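Local coordinates for 2-c-methyl-d-erythritol 4-phosphate cytidylyltransferase (Streptococcus pneumoniae, PDB 2VSH), which catalyses the transfer of the cytidylyl group of CTP to D-ribitol 5-phosphate, giving the CDP-ribitol used for teichoic acid precursors, at residues 180-185 with 202-207; 125-130 with 137-142; 146-149 with 155-158. All coordinates share one frame; numbering follows the deposited sequence.

Contact 1: 180-185 with 202-207; sequences MDLYGS and VIKGKD
Two lysines, Lys204 and Lys206, lay the carbon part of their chains against a single leucine, Leu182, and one of them goes on to reach the hydroxyl of Ser185. The contact joins two helix C-termini, those of helix 176-184 and helix 197-203, and the second is closed by a Schellman motif in which Gly205, at positive phi, is the C' residue: Lys206 N bonds back to Phe201 O and Gly205 N to Val202 O. This turn puts Lys204 and Lys206 on the same neighbour. Leu182 CD2 lies 3.8 Å from Lys204 CG, the two side chains sliding past each other in opposite directions. Leu182 CD1 is 4.1 Å from Lys206 CG. In Lys204 the bend at chi2 (-66°) turns the chain just past the CG that touches the leucine, and from there it runs extended to bring its ammonium group to Ser185. Lys206 crosses the leucine at a slant, and its own ammonium group bonds to a pentaethylene glycol molecule that probably came from the crystallisation liquor. Leu182 also packs on Ile200 and Phe201 of helix 197-203, and Lys206 touches Phe201 too. The polar link lies on the exposed side of the contact: Lys204 NZ donates to Ser185 OG over 3.1 Å. That hydroxyl is itself a donor within its own helix end, since Ser185 OG donates a hydrogen bond to Leu182 O at 2.7 Å, and Ser185 N reaches the same carbonyl oxygen from the same face at 3.2 Å.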
ATOM      1  N   MET A 180     -22.755  -6.493 -16.960  1.00 21.20           N
ATOM      2  CA  MET A 180     -23.594  -7.693 -16.914  1.00 22.02           C
ATOM      3  C   MET A 180     -23.184  -8.749 -17.926  1.00 23.66           C
ATOM      4  O   MET A 180     -23.018  -9.914 -17.570  1.00 24.32           O
ATOM      5  CB  MET A 180     -25.081  -7.356 -17.065  1.00 22.40           C
ATOM      6  CG  MET A 180     -25.599  -6.449 -15.959  1.00 21.29           C
ATOM      7  SD  MET A 180     -25.648  -7.231 -14.324  1.00 23.38           S
ATOM      8  CE  MET A 180     -27.271  -7.997 -14.383  1.00 23.23           C
ATOM      9  N   ASP A 181     -23.021  -8.343 -19.186  1.00 24.49           N
ATOM     10  CA  ASP A 181     -22.590  -9.253 -20.232  1.00 26.38           C
ATOM     11  C   ASP A 181     -21.256  -9.959 -19.936  1.00 25.73           C
ATOM     12  O   ASP A 181     -21.158 -11.175 -20.068  1.00 25.75           O
ATOM     13  CB  ASP A 181     -22.544  -8.520 -21.580  1.00 27.31           C
ATOM     14  CG  ASP A 181     -23.931  -8.134 -22.077  1.00 30.19           C
ATOM     15  OD1 ASP A 181     -24.920  -8.686 -21.539  1.00 33.06           O
ATOM     16  OD2 ASP A 181     -24.041  -7.293 -22.996  1.00 32.43           O
ATOM     17  N   LEU A 182     -20.243  -9.198 -19.535  1.00 25.14           N
ATOM     18  CA  LEU A 182     -18.914  -9.761 -19.290  1.00 25.53           C
ATOM     19  C   LEU A 182     -18.866 -10.629 -18.037  1.00 25.68           C
ATOM     20  O   LEU A 182     -18.279 -11.707 -18.047  1.00 26.23           O
ATOM     21  CB  LEU A 182     -17.881  -8.644 -19.167  1.00 24.44           C
ATOM     22  CG  LEU A 182     -17.597  -7.826 -20.418  1.00 25.02           C
ATOM     23  CD1 LEU A 182     -16.501  -6.855 -20.075  1.00 24.77           C
ATOM     24  CD2 LEU A 182     -17.203  -8.734 -21.605  1.00 26.56           C
ATOM     25  N   TYR A 183     -19.465 -10.133 -16.955  1.00 25.32           N
ATOM     26  CA  TYR A 183     -19.533 -10.874 -15.698  1.00 25.04           C
ATOM     27  C   TYR A 183     -20.311 -12.161 -15.869  1.00 25.94           C
ATOM     28  O   TYR A 183     -19.940 -13.191 -15.305  1.00 26.64           O
ATOM     29  CB  TYR A 183     -20.184 -10.001 -14.634  1.00 24.97           C
ATOM     30  CG  TYR A 183     -20.316 -10.637 -13.267  1.00 25.16           C
ATOM     31  CD1 TYR A 183     -19.196 -10.875 -12.475  1.00 24.35           C
ATOM     32  CD2 TYR A 183     -21.568 -10.981 -12.760  1.00 25.36           C
ATOM     33  CE1 TYR A 183     -19.322 -11.447 -11.216  1.00 24.36           C
ATOM     34  CE2 TYR A 183     -21.697 -11.551 -11.490  1.00 25.80           C
ATOM     35  CZ  TYR A 183     -20.576 -11.782 -10.735  1.00 24.71           C
ATOM     36  OH  TYR A 183     -20.710 -12.346  -9.484  1.00 26.62           O
ATOM     37  N   GLY A 184     -21.383 -12.096 -16.667  1.00 26.47           N
ATOM     38  CA  GLY A 184     -22.238 -13.241 -16.935  1.00 26.83           C
ATOM     39  C   GLY A 184     -21.537 -14.355 -17.678  1.00 27.54           C
ATOM     40  O   GLY A 184     -21.978 -15.492 -17.628  1.00 27.71           O
ATOM     41  N   SER A 185     -20.443 -14.022 -18.366  1.00 28.21           N
ATOM     42  CA  SER A 185     -19.705 -14.986 -19.185  1.00 29.42           C
ATOM     43  C   SER A 185     -18.663 -15.768 -18.380  1.00 29.17           C
ATOM     44  O   SER A 185     -17.929 -16.582 -18.944  1.00 30.52           O
ATOM     45  CB  SER A 185     -19.021 -14.274 -20.357  1.00 30.20           C
ATOM     46  OG  SER A 185     -17.846 -13.614 -19.907  1.00 30.05           O
ATOM     47  N   VAL A 202     -10.501  -5.665 -18.419  1.00 23.93           N
ATOM     48  CA  VAL A 202      -9.117  -5.774 -18.913  1.00 24.47           C
ATOM     49  C   VAL A 202      -8.829  -7.138 -19.575  1.00 26.20           C
ATOM     50  O   VAL A 202      -8.309  -7.201 -20.702  1.00 26.92           O
ATOM     51  CB  VAL A 202      -8.087  -5.421 -17.785  1.00 24.39           C
ATOM     52  CG1 VAL A 202      -6.680  -5.808 -18.152  1.00 24.29           C
ATOM     53  CG2 VAL A 202      -8.147  -3.935 -17.471  1.00 22.53           C
ATOM     54  N   ILE A 203      -9.207  -8.212 -18.893  1.00 26.93           N
ATOM     55  CA  ILE A 203      -8.947  -9.572 -19.376  1.00 28.68           C
ATOM     56  C   ILE A 203      -9.787  -9.948 -20.599  1.00 29.76           C
ATOM     57  O   ILE A 203      -9.402 -10.825 -21.375  1.00 30.15           O
ATOM     58  CB  ILE A 203      -9.059 -10.646 -18.239  1.00 28.38           C
ATOM     59  CG1 ILE A 203      -8.303 -11.917 -18.637  1.00 31.02           C
ATOM     60  CG2 ILE A 203     -10.520 -10.946 -17.853  1.00 27.16           C
ATOM     61  CD1 ILE A 203      -8.037 -12.854 -17.476  1.00 33.67           C
ATOM     62  N   LYS A 204     -10.930  -9.282 -20.755  1.00 29.88           N
ATOM     63  CA  LYS A 204     -11.764  -9.431 -21.948  1.00 30.63           C
ATOM     64  C   LYS A 204     -11.330  -8.535 -23.098  1.00 31.75           C
ATOM     65  O   LYS A 204     -12.052  -8.401 -24.087  1.00 32.11           O
ATOM     66  CB  LYS A 204     -13.237  -9.188 -21.604  1.00 30.52           C
ATOM     67  CG  LYS A 204     -13.839 -10.229 -20.669  1.00 30.44           C
ATOM     68  CD  LYS A 204     -13.916 -11.606 -21.327  1.00 34.78           C
ATOM     69  CE  LYS A 204     -14.661 -12.607 -20.450  1.00 35.49           C
ATOM     70  NZ  LYS A 204     -15.102 -13.804 -21.244  1.00 39.04           N
ATOM     71  N   GLY A 205     -10.145  -7.936 -22.973  1.00 31.54           N
ATOM     72  CA  GLY A 205      -9.558  -7.144 -24.048  1.00 32.06           C
ATOM     73  C   GLY A 205     -10.196  -5.781 -24.252  1.00 31.53           C
ATOM     74  O   GLY A 205     -10.122  -5.220 -25.355  1.00 32.43           O
ATOM     75  N   LYS A 206     -10.809  -5.243 -23.199  1.00 29.60           N
ATOM     76  CA  LYS A 206     -11.507  -3.953 -23.285  1.00 29.23           C
ATOM     77  C   LYS A 206     -10.598  -2.758 -22.924  1.00 28.86           C
ATOM     78  O   LYS A 206      -9.512  -2.936 -22.362  1.00 28.15           O
ATOM     79  CB  LYS A 206     -12.772  -3.947 -22.412  1.00 28.04           C
ATOM     80  CG  LYS A 206     -13.737  -5.122 -22.633  1.00 28.88           C
ATOM     81  CD  LYS A 206     -14.341  -5.126 -24.038  1.00 28.94           C
ATOM     82  CE  LYS A 206     -15.307  -6.291 -24.245  1.00 28.59           C
ATOM     83  NZ  LYS A 206     -15.896  -6.269 -25.631  1.00 31.27           N
ATOM     84  N   ASP A 207     -11.069  -1.552 -23.260  1.00 28.64           N
ATOM     85  CA  ASP A 207     -10.336  -0.304 -23.064  1.00 28.45           C
ATOM     86  C   ASP A 207     -10.715   0.357 -21.726  1.00 26.95           C
ATOM     87  O   ASP A 207     -11.785   0.956 -21.602  1.00 26.03           O
ATOM     88  CB  ASP A 207     -10.620   0.637 -24.242  1.00 29.87           C
ATOM     89  CG  ASP A 207      -9.950   2.011 -24.094  1.00 31.60           C
ATOM     90  OD1 ASP A 207     -10.488   2.997 -24.645  1.00 31.21           O
ATOM     91  OD2 ASP A 207      -8.890   2.112 -23.438  1.00 33.50           O
TER

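Contact 2: 125-130 with 137-142; sequences QDNIQL and VDTVVE
The polar part of this contact is one bond between Asn127 and Thr139, whose side chains meet at about a right angle. Asn127 ND2 donates to Thr139 OG1 over 2.9 Å with an N-H...O angle of 161°, and the hydroxyl lies close to the amide plane. Both polar ends have further partners: Asn127 ND2 also bonds to Met123 O and OD1 to Thr173 OG1, while Thr139 OG1 bonds to Pro171 O. The amide is thus held at both ends, which fixes its rotation in a buried setting. The frame is an alpha/beta layer of the GT-A type, in which helix 121-133 packs on the central mixed sheet and is joined by a short turn to strand 136-142; the short segments run 148° apart, with axes 8.7 Å from each other at closest. Apolar contact centres on Val137, which points at the helix. Val137 CG2 sits 3.6 Å from Leu130 CB and also touches Asn127 O. Placed anti to the backbone N (chi1 -173°), Val137 CG1 meets the amide at a slant, 3.6 Å from Asn127 OD1. Ala211 of strand 208-212 touches Asn127, Leu130, Val137 and Thr139 alike.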
ATOM      1  N   GLN A 125     -16.805  13.427 -11.635  1.00 20.92           N
ATOM      2  CA  GLN A 125     -16.964  14.042 -12.934  1.00 21.66           C
ATOM      3  C   GLN A 125     -15.974  13.515 -13.985  1.00 21.86           C
ATOM      4  O   GLN A 125     -16.361  13.266 -15.116  1.00 21.84           O
ATOM      5  CB  GLN A 125     -16.918  15.568 -12.801  1.00 23.39           C
ATOM      6  CG  GLN A 125     -18.228  16.123 -12.213  1.00 22.75           C
ATOM      7  CD  GLN A 125     -18.159  17.592 -11.867  1.00 23.53           C
ATOM      8  OE1 GLN A 125     -17.176  18.278 -12.161  1.00 21.31           O
ATOM      9  NE2 GLN A 125     -19.208  18.083 -11.204  1.00 24.68           N
ATOM     10  N   ASP A 126     -14.709  13.363 -13.611  1.00 21.97           N
ATOM     11  CA  ASP A 126     -13.699  12.733 -14.480  1.00 23.10           C
ATOM     12  C   ASP A 126     -14.063  11.328 -14.927  1.00 21.95           C
ATOM     13  O   ASP A 126     -13.884  10.988 -16.094  1.00 22.73           O
ATOM     14  CB  ASP A 126     -12.334  12.697 -13.796  1.00 23.01           C
ATOM     15  CG  ASP A 126     -11.659  14.034 -13.798  1.00 25.96           C
ATOM     16  OD1 ASP A 126     -12.291  15.014 -14.255  1.00 27.16           O
ATOM     17  OD2 ASP A 126     -10.493  14.108 -13.346  1.00 27.86           O
ATOM     18  N   ASN A 127     -14.559  10.524 -13.987  1.00 21.53           N
ATOM     19  CA  ASN A 127     -15.041   9.177 -14.257  1.00 20.89           C
ATOM     20  C   ASN A 127     -16.152   9.143 -15.270  1.00 21.84           C
ATOM     21  O   ASN A 127     -16.133   8.338 -16.202  1.00 21.67           O
ATOM     22  CB  ASN A 127     -15.501   8.506 -12.949  1.00 20.03           C
ATOM     23  CG  ASN A 127     -14.417   7.664 -12.338  1.00 19.81           C
ATOM     24  OD1 ASN A 127     -14.427   6.445 -12.474  1.00 19.99           O
ATOM     25  ND2 ASN A 127     -13.448   8.311 -11.692  1.00 20.81           N
ATOM     26  N   ILE A 128     -17.124  10.035 -15.090  1.00 22.34           N
ATOM     27  CA  ILE A 128     -18.240  10.134 -16.024  1.00 23.01           C
ATOM     28  C   ILE A 128     -17.741  10.553 -17.412  1.00 24.36           C
ATOM     29  O   ILE A 128     -18.155   9.989 -18.426  1.00 24.17           O
ATOM     30  CB  ILE A 128     -19.333  11.106 -15.494  1.00 23.54           C
ATOM     31  CG1 ILE A 128     -20.038  10.482 -14.268  1.00 22.42           C
ATOM     32  CG2 ILE A 128     -20.339  11.450 -16.601  1.00 24.96           C
ATOM     33  CD1 ILE A 128     -20.752  11.514 -13.356  1.00 23.36           C
ATOM     34  N   GLN A 129     -16.848  11.535 -17.458  1.00 25.72           N
ATOM     35  CA  GLN A 129     -16.366  12.049 -18.734  1.00 27.92           C
ATOM     36  C   GLN A 129     -15.551  10.999 -19.507  1.00 27.61           C
ATOM     37  O   GLN A 129     -15.789  10.781 -20.695  1.00 28.29           O
ATOM     38  CB  GLN A 129     -15.535  13.316 -18.519  1.00 28.71           C
ATOM     39  CG  GLN A 129     -14.998  13.922 -19.815  1.00 32.30           C
ATOM     40  CD  GLN A 129     -13.931  14.981 -19.574  1.00 34.11           C
ATOM     41  OE1 GLN A 129     -13.350  15.060 -18.487  1.00 39.11           O
ATOM     42  NE2 GLN A 129     -13.672  15.801 -20.584  1.00 38.11           N
ATOM     43  N   LEU A 130     -14.595  10.372 -18.824  1.00 26.83           N
ATOM     44  CA  LEU A 130     -13.807   9.261 -19.384  1.00 27.15           C
ATOM     45  C   LEU A 130     -14.669   8.070 -19.861  1.00 27.18           C
ATOM     46  O   LEU A 130     -14.386   7.475 -20.912  1.00 28.28           O
ATOM     47  CB  LEU A 130     -12.748   8.820 -18.372  1.00 26.04           C
ATOM     48  CG  LEU A 130     -11.271   9.255 -18.411  1.00 27.48           C
ATOM     49  CD1 LEU A 130     -10.909  10.290 -19.479  1.00 27.97           C
ATOM     50  CD2 LEU A 130     -10.777   9.682 -17.055  1.00 24.76           C
ATOM     51  N   VAL A 137     -13.538   2.801 -16.615  1.00 18.99           N
ATOM     52  CA  VAL A 137     -12.609   3.750 -16.001  1.00 19.78           C
ATOM     53  C   VAL A 137     -12.226   3.211 -14.634  1.00 20.00           C
ATOM     54  O   VAL A 137     -13.072   2.733 -13.897  1.00 19.61           O
ATOM     55  CB  VAL A 137     -13.265   5.162 -15.809  1.00 19.47           C
ATOM     56  CG1 VAL A 137     -12.213   6.194 -15.335  1.00 19.83           C
ATOM     57  CG2 VAL A 137     -13.926   5.632 -17.084  1.00 19.74           C
ATOM     58  N   ASP A 138     -10.943   3.281 -14.310  1.00 20.77           N
ATOM     59  CA  ASP A 138     -10.472   2.868 -13.009  1.00 19.93           C
ATOM     60  C   ASP A 138      -9.771   4.075 -12.421  1.00 19.88           C
ATOM     61  O   ASP A 138      -8.893   4.661 -13.060  1.00 20.71           O
ATOM     62  CB  ASP A 138      -9.470   1.723 -13.180  1.00 20.82           C
ATOM     63  CG  ASP A 138      -9.254   0.920 -11.924  1.00 21.79           C
ATOM     64  OD1 ASP A 138      -9.840   1.245 -10.873  1.00 22.91           O
ATOM     65  OD2 ASP A 138      -8.475  -0.065 -11.995  1.00 24.79           O
ATOM     66  N   THR A 139     -10.149   4.446 -11.202  1.00 19.64           N
ATOM     67  CA  THR A 139      -9.505   5.563 -10.518  1.00 19.02           C
ATOM     68  C   THR A 139      -8.262   5.074  -9.805  1.00 19.96           C
ATOM     69  O   THR A 139      -8.325   4.197  -8.927  1.00 20.02           O
ATOM     70  CB  THR A 139     -10.453   6.279  -9.549  1.00 17.90           C
ATOM     71  OG1 THR A 139     -11.700   6.532 -10.191  1.00 17.09           O
ATOM     72  CG2 THR A 139      -9.885   7.607  -9.142  1.00 18.36           C
ATOM     73  N   VAL A 140      -7.129   5.661 -10.172  1.00 20.66           N
ATOM     74  CA  VAL A 140      -5.844   5.241  -9.647  1.00 22.07           C
ATOM     75  C   VAL A 140      -4.963   6.424  -9.244  1.00 22.99           C
ATOM     76  O   VAL A 140      -5.194   7.557  -9.674  1.00 23.59           O
ATOM     77  CB  VAL A 140      -5.068   4.362 -10.669  1.00 23.24           C
ATOM     78  CG1 VAL A 140      -5.918   3.173 -11.141  1.00 22.80           C
ATOM     79  CG2 VAL A 140      -4.615   5.205 -11.881  1.00 23.73           C
ATOM     80  N   VAL A 141      -3.953   6.132  -8.431  1.00 24.93           N
ATOM     81  CA  VAL A 141      -2.855   7.052  -8.137  1.00 26.83           C
ATOM     82  C   VAL A 141      -1.537   6.320  -8.411  1.00 28.05           C
ATOM     83  O   VAL A 141      -1.507   5.087  -8.454  1.00 26.33           O
ATOM     84  CB  VAL A 141      -2.875   7.555  -6.658  1.00 28.41           C
ATOM     85  CG1 VAL A 141      -4.022   8.516  -6.434  1.00 28.30           C
ATOM     86  CG2 VAL A 141      -2.928   6.404  -5.664  1.00 29.08           C
ATOM     87  N   GLU A 142      -0.453   7.062  -8.595  1.00 30.69           N
ATOM     88  CA  GLU A 142       0.861   6.429  -8.699  1.00 33.68           C
ATOM     89  C   GLU A 142       1.165   5.620  -7.448  1.00 34.17           C
ATOM     90  O   GLU A 142       0.973   6.102  -6.330  1.00 36.05           O
ATOM     91  CB  GLU A 142       1.961   7.463  -8.923  1.00 36.63           C
ATOM     92  CG  GLU A 142       1.888   8.147 -10.275  1.00 38.44           C
ATOM     93  CD  GLU A 142       3.013   9.137 -10.507  1.00 43.48           C
ATOM     94  OE1 GLU A 142       3.978   9.174  -9.702  1.00 47.95           O
ATOM     95  OE2 GLU A 142       2.931   9.884 -11.511  1.00 47.69           O
TER

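Contact 3: 146-149 with 155-158; sequences TIVE and FITD
Glu149 and Asp158 form a single antiparallel bridge, a hydrogen-bonded pair with CA atoms 5.1 Å apart, in which Thr157 and Asp158 together face Glu149 as a classic beta bulge: Glu149 N donates to Asp158 O at 2.7 Å with a C=O...N angle of 175°, and Glu149 O takes two donors on the same face of its plane, Thr157 N at 2.9 Å, tilted from the plane, and Asp158 N at 3.2 Å, well above it. The side chain of Glu149 points at the 155-158 segment. Its CG is anti to the backbone N (chi1 -168°) and the chain bends at chi2, which carries the carboxylate to the Thr157 hydroxyl. Thr157 OG1 donates over 2.7 Å to the anti lone pair of Glu149 OE1, and it also accepts from Thr151 N in the intervening turn. Apolar packing is supplied by Val148 and Ile156, which cross at about a right angle with their CG1 atoms 3.6 Å apart. This hairpin-like loop projects far from the chain centre and belongs to the dimer: Ile147, Val148 and Glu149 pair in an antiparallel ladder with a strand of the second subunit, so the sheet runs on across the interface, while Ile156 packs on Val208 of that subunit. The acidic ends are less easily reconciled. Glu149 OE1 approaches Asp158 OD2 to 2.9 Å, with the carboxylate planes 77° apart. Two acceptors this close imply that one carboxylate may be protonated, or at least that its pKa is probably raised.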
ATOM      1  N   THR A 146       6.776  -0.033  -2.661  1.00 42.07           N
ATOM      2  CA  THR A 146       7.521  -0.921  -3.530  1.00 40.23           C
ATOM      3  C   THR A 146       6.781  -2.258  -3.580  1.00 36.10           C
ATOM      4  O   THR A 146       6.370  -2.792  -2.551  1.00 35.99           O
ATOM      5  CB  THR A 146       9.012  -1.064  -3.139  1.00 43.42           C
ATOM      6  OG1 THR A 146       9.413  -2.425  -3.308  1.00 42.70           O
ATOM      7  CG2 THR A 146       9.249  -0.640  -1.712  1.00 47.09           C
ATOM      8  N   ILE A 147       6.575  -2.759  -4.790  1.00 33.25           N
ATOM      9  CA  ILE A 147       5.781  -3.960  -4.997  1.00 30.26           C
ATOM     10  C   ILE A 147       6.679  -5.110  -5.431  1.00 30.44           C
ATOM     11  O   ILE A 147       7.454  -4.992  -6.385  1.00 30.82           O
ATOM     12  CB  ILE A 147       4.638  -3.716  -6.030  1.00 28.59           C
ATOM     13  CG1 ILE A 147       3.616  -2.697  -5.495  1.00 28.98           C
ATOM     14  CG2 ILE A 147       3.960  -5.008  -6.427  1.00 25.65           C
ATOM     15  CD1 ILE A 147       3.079  -2.975  -4.072  1.00 28.66           C
ATOM     16  N   VAL A 148       6.564  -6.214  -4.704  1.00 29.85           N
ATOM     17  CA  VAL A 148       7.291  -7.438  -4.992  1.00 30.33           C
ATOM     18  C   VAL A 148       6.289  -8.553  -5.361  1.00 28.88           C
ATOM     19  O   VAL A 148       5.242  -8.690  -4.723  1.00 28.15           O
ATOM     20  CB  VAL A 148       8.176  -7.809  -3.776  1.00 31.46           C
ATOM     21  CG1 VAL A 148       8.335  -9.286  -3.619  1.00 34.74           C
ATOM     22  CG2 VAL A 148       9.525  -7.122  -3.888  1.00 32.70           C
ATOM     23  N   GLU A 149       6.612  -9.328  -6.400  1.00 28.60           N
ATOM     24  CA  GLU A 149       5.783 -10.465  -6.807  1.00 28.52           C
ATOM     25  C   GLU A 149       6.384 -11.790  -6.339  1.00 28.04           C
ATOM     26  O   GLU A 149       7.587 -12.029  -6.471  1.00 28.77           O
ATOM     27  CB  GLU A 149       5.613 -10.499  -8.331  1.00 29.47           C
ATOM     28  CG  GLU A 149       4.539 -11.464  -8.812  1.00 32.59           C
ATOM     29  CD  GLU A 149       4.891 -12.098 -10.134  1.00 38.60           C
ATOM     30  OE1 GLU A 149       5.700 -13.066 -10.143  1.00 41.63           O
ATOM     31  OE2 GLU A 149       4.367 -11.627 -11.166  1.00 39.74           O
ATOM     32  N   PHE A 155       9.737 -17.126  -2.209  1.00 30.53           N
ATOM     33  CA  PHE A 155      10.833 -16.338  -2.776  1.00 30.02           C
ATOM     34  C   PHE A 155      10.318 -15.395  -3.856  1.00 29.36           C
ATOM     35  O   PHE A 155       9.232 -15.593  -4.391  1.00 28.46           O
ATOM     36  CB  PHE A 155      11.992 -17.238  -3.277  1.00 30.69           C
ATOM     37  CG  PHE A 155      11.603 -18.215  -4.364  1.00 30.50           C
ATOM     38  CD1 PHE A 155      11.680 -17.851  -5.715  1.00 30.62           C
ATOM     39  CD2 PHE A 155      11.181 -19.508  -4.040  1.00 31.39           C
ATOM     40  CE1 PHE A 155      11.330 -18.746  -6.732  1.00 31.17           C
ATOM     41  CE2 PHE A 155      10.817 -20.423  -5.054  1.00 33.27           C
ATOM     42  CZ  PHE A 155      10.896 -20.036  -6.405  1.00 32.46           C
ATOM     43  N   ILE A 156      11.081 -14.350  -4.153  1.00 29.94           N
ATOM     44  CA  ILE A 156      10.647 -13.382  -5.152  1.00 29.79           C
ATOM     45  C   ILE A 156      10.722 -14.001  -6.543  1.00 30.40           C
ATOM     46  O   ILE A 156      11.775 -14.498  -6.964  1.00 30.94           O
ATOM     47  CB  ILE A 156      11.461 -12.063  -5.104  1.00 31.50           C
ATOM     48  CG1 ILE A 156      11.297 -11.376  -3.745  1.00 31.48           C
ATOM     49  CG2 ILE A 156      11.022 -11.137  -6.227  1.00 31.33           C
ATOM     50  CD1 ILE A 156      12.109 -10.078  -3.583  1.00 34.22           C
ATOM     51  N   THR A 157       9.590 -13.981  -7.239  1.00 30.18           N
ATOM     52  CA  THR A 157       9.537 -14.468  -8.615  1.00 32.24           C
ATOM     53  C   THR A 157       9.664 -13.320  -9.608  1.00 34.92           C
ATOM     54  O   THR A 157       9.997 -13.545 -10.771  1.00 36.78           O
ATOM     55  CB  THR A 157       8.301 -15.327  -8.883  1.00 31.65           C
ATOM     56  OG1 THR A 157       7.116 -14.635  -8.467  1.00 29.94           O
ATOM     57  CG2 THR A 157       8.418 -16.631  -8.127  1.00 30.75           C
ATOM     58  N   ASP A 158       9.362 -12.101  -9.149  1.00 35.52           N
ATOM     59  CA  ASP A 158       9.948 -10.870  -9.725  1.00 38.98           C
ATOM     60  C   ASP A 158       9.495  -9.542  -9.115  1.00 38.21           C
ATOM     61  O   ASP A 158       8.642  -9.494  -8.223  1.00 36.20           O
ATOM     62  CB  ASP A 158       9.901 -10.818 -11.269  1.00 41.79           C
ATOM     63  CG  ASP A 158       8.535 -10.505 -11.804  1.00 42.94           C
ATOM     64  OD1 ASP A 158       8.416  -9.568 -12.632  1.00 45.94           O
ATOM     65  OD2 ASP A 158       7.580 -11.196 -11.393  1.00 44.33           O
TER

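In the fold
Along the chain the contacts come in series, contact 2 first, then contact 3, then contact 1, each with chemistry suited to its depth. Contact 2 is the core one, pairing a helix with a strand of the central sheet through a satisfied amide and valine methyls. Contact 1 lies on the surface, where two helix ends meet through long aliphatic chains and a charged tip. Contact 3 is partly buried; its centre about 28 Å from that of the chain, it is held by backbone bonds and a threonine-carboxylate bond, although two carboxylates come close. No two share an element, although strands 136-142 and 147-149 are consecutive. The second subunit touches all three: its Ile156 packs on Val202 of contact 1 and Asp138 of contact 2.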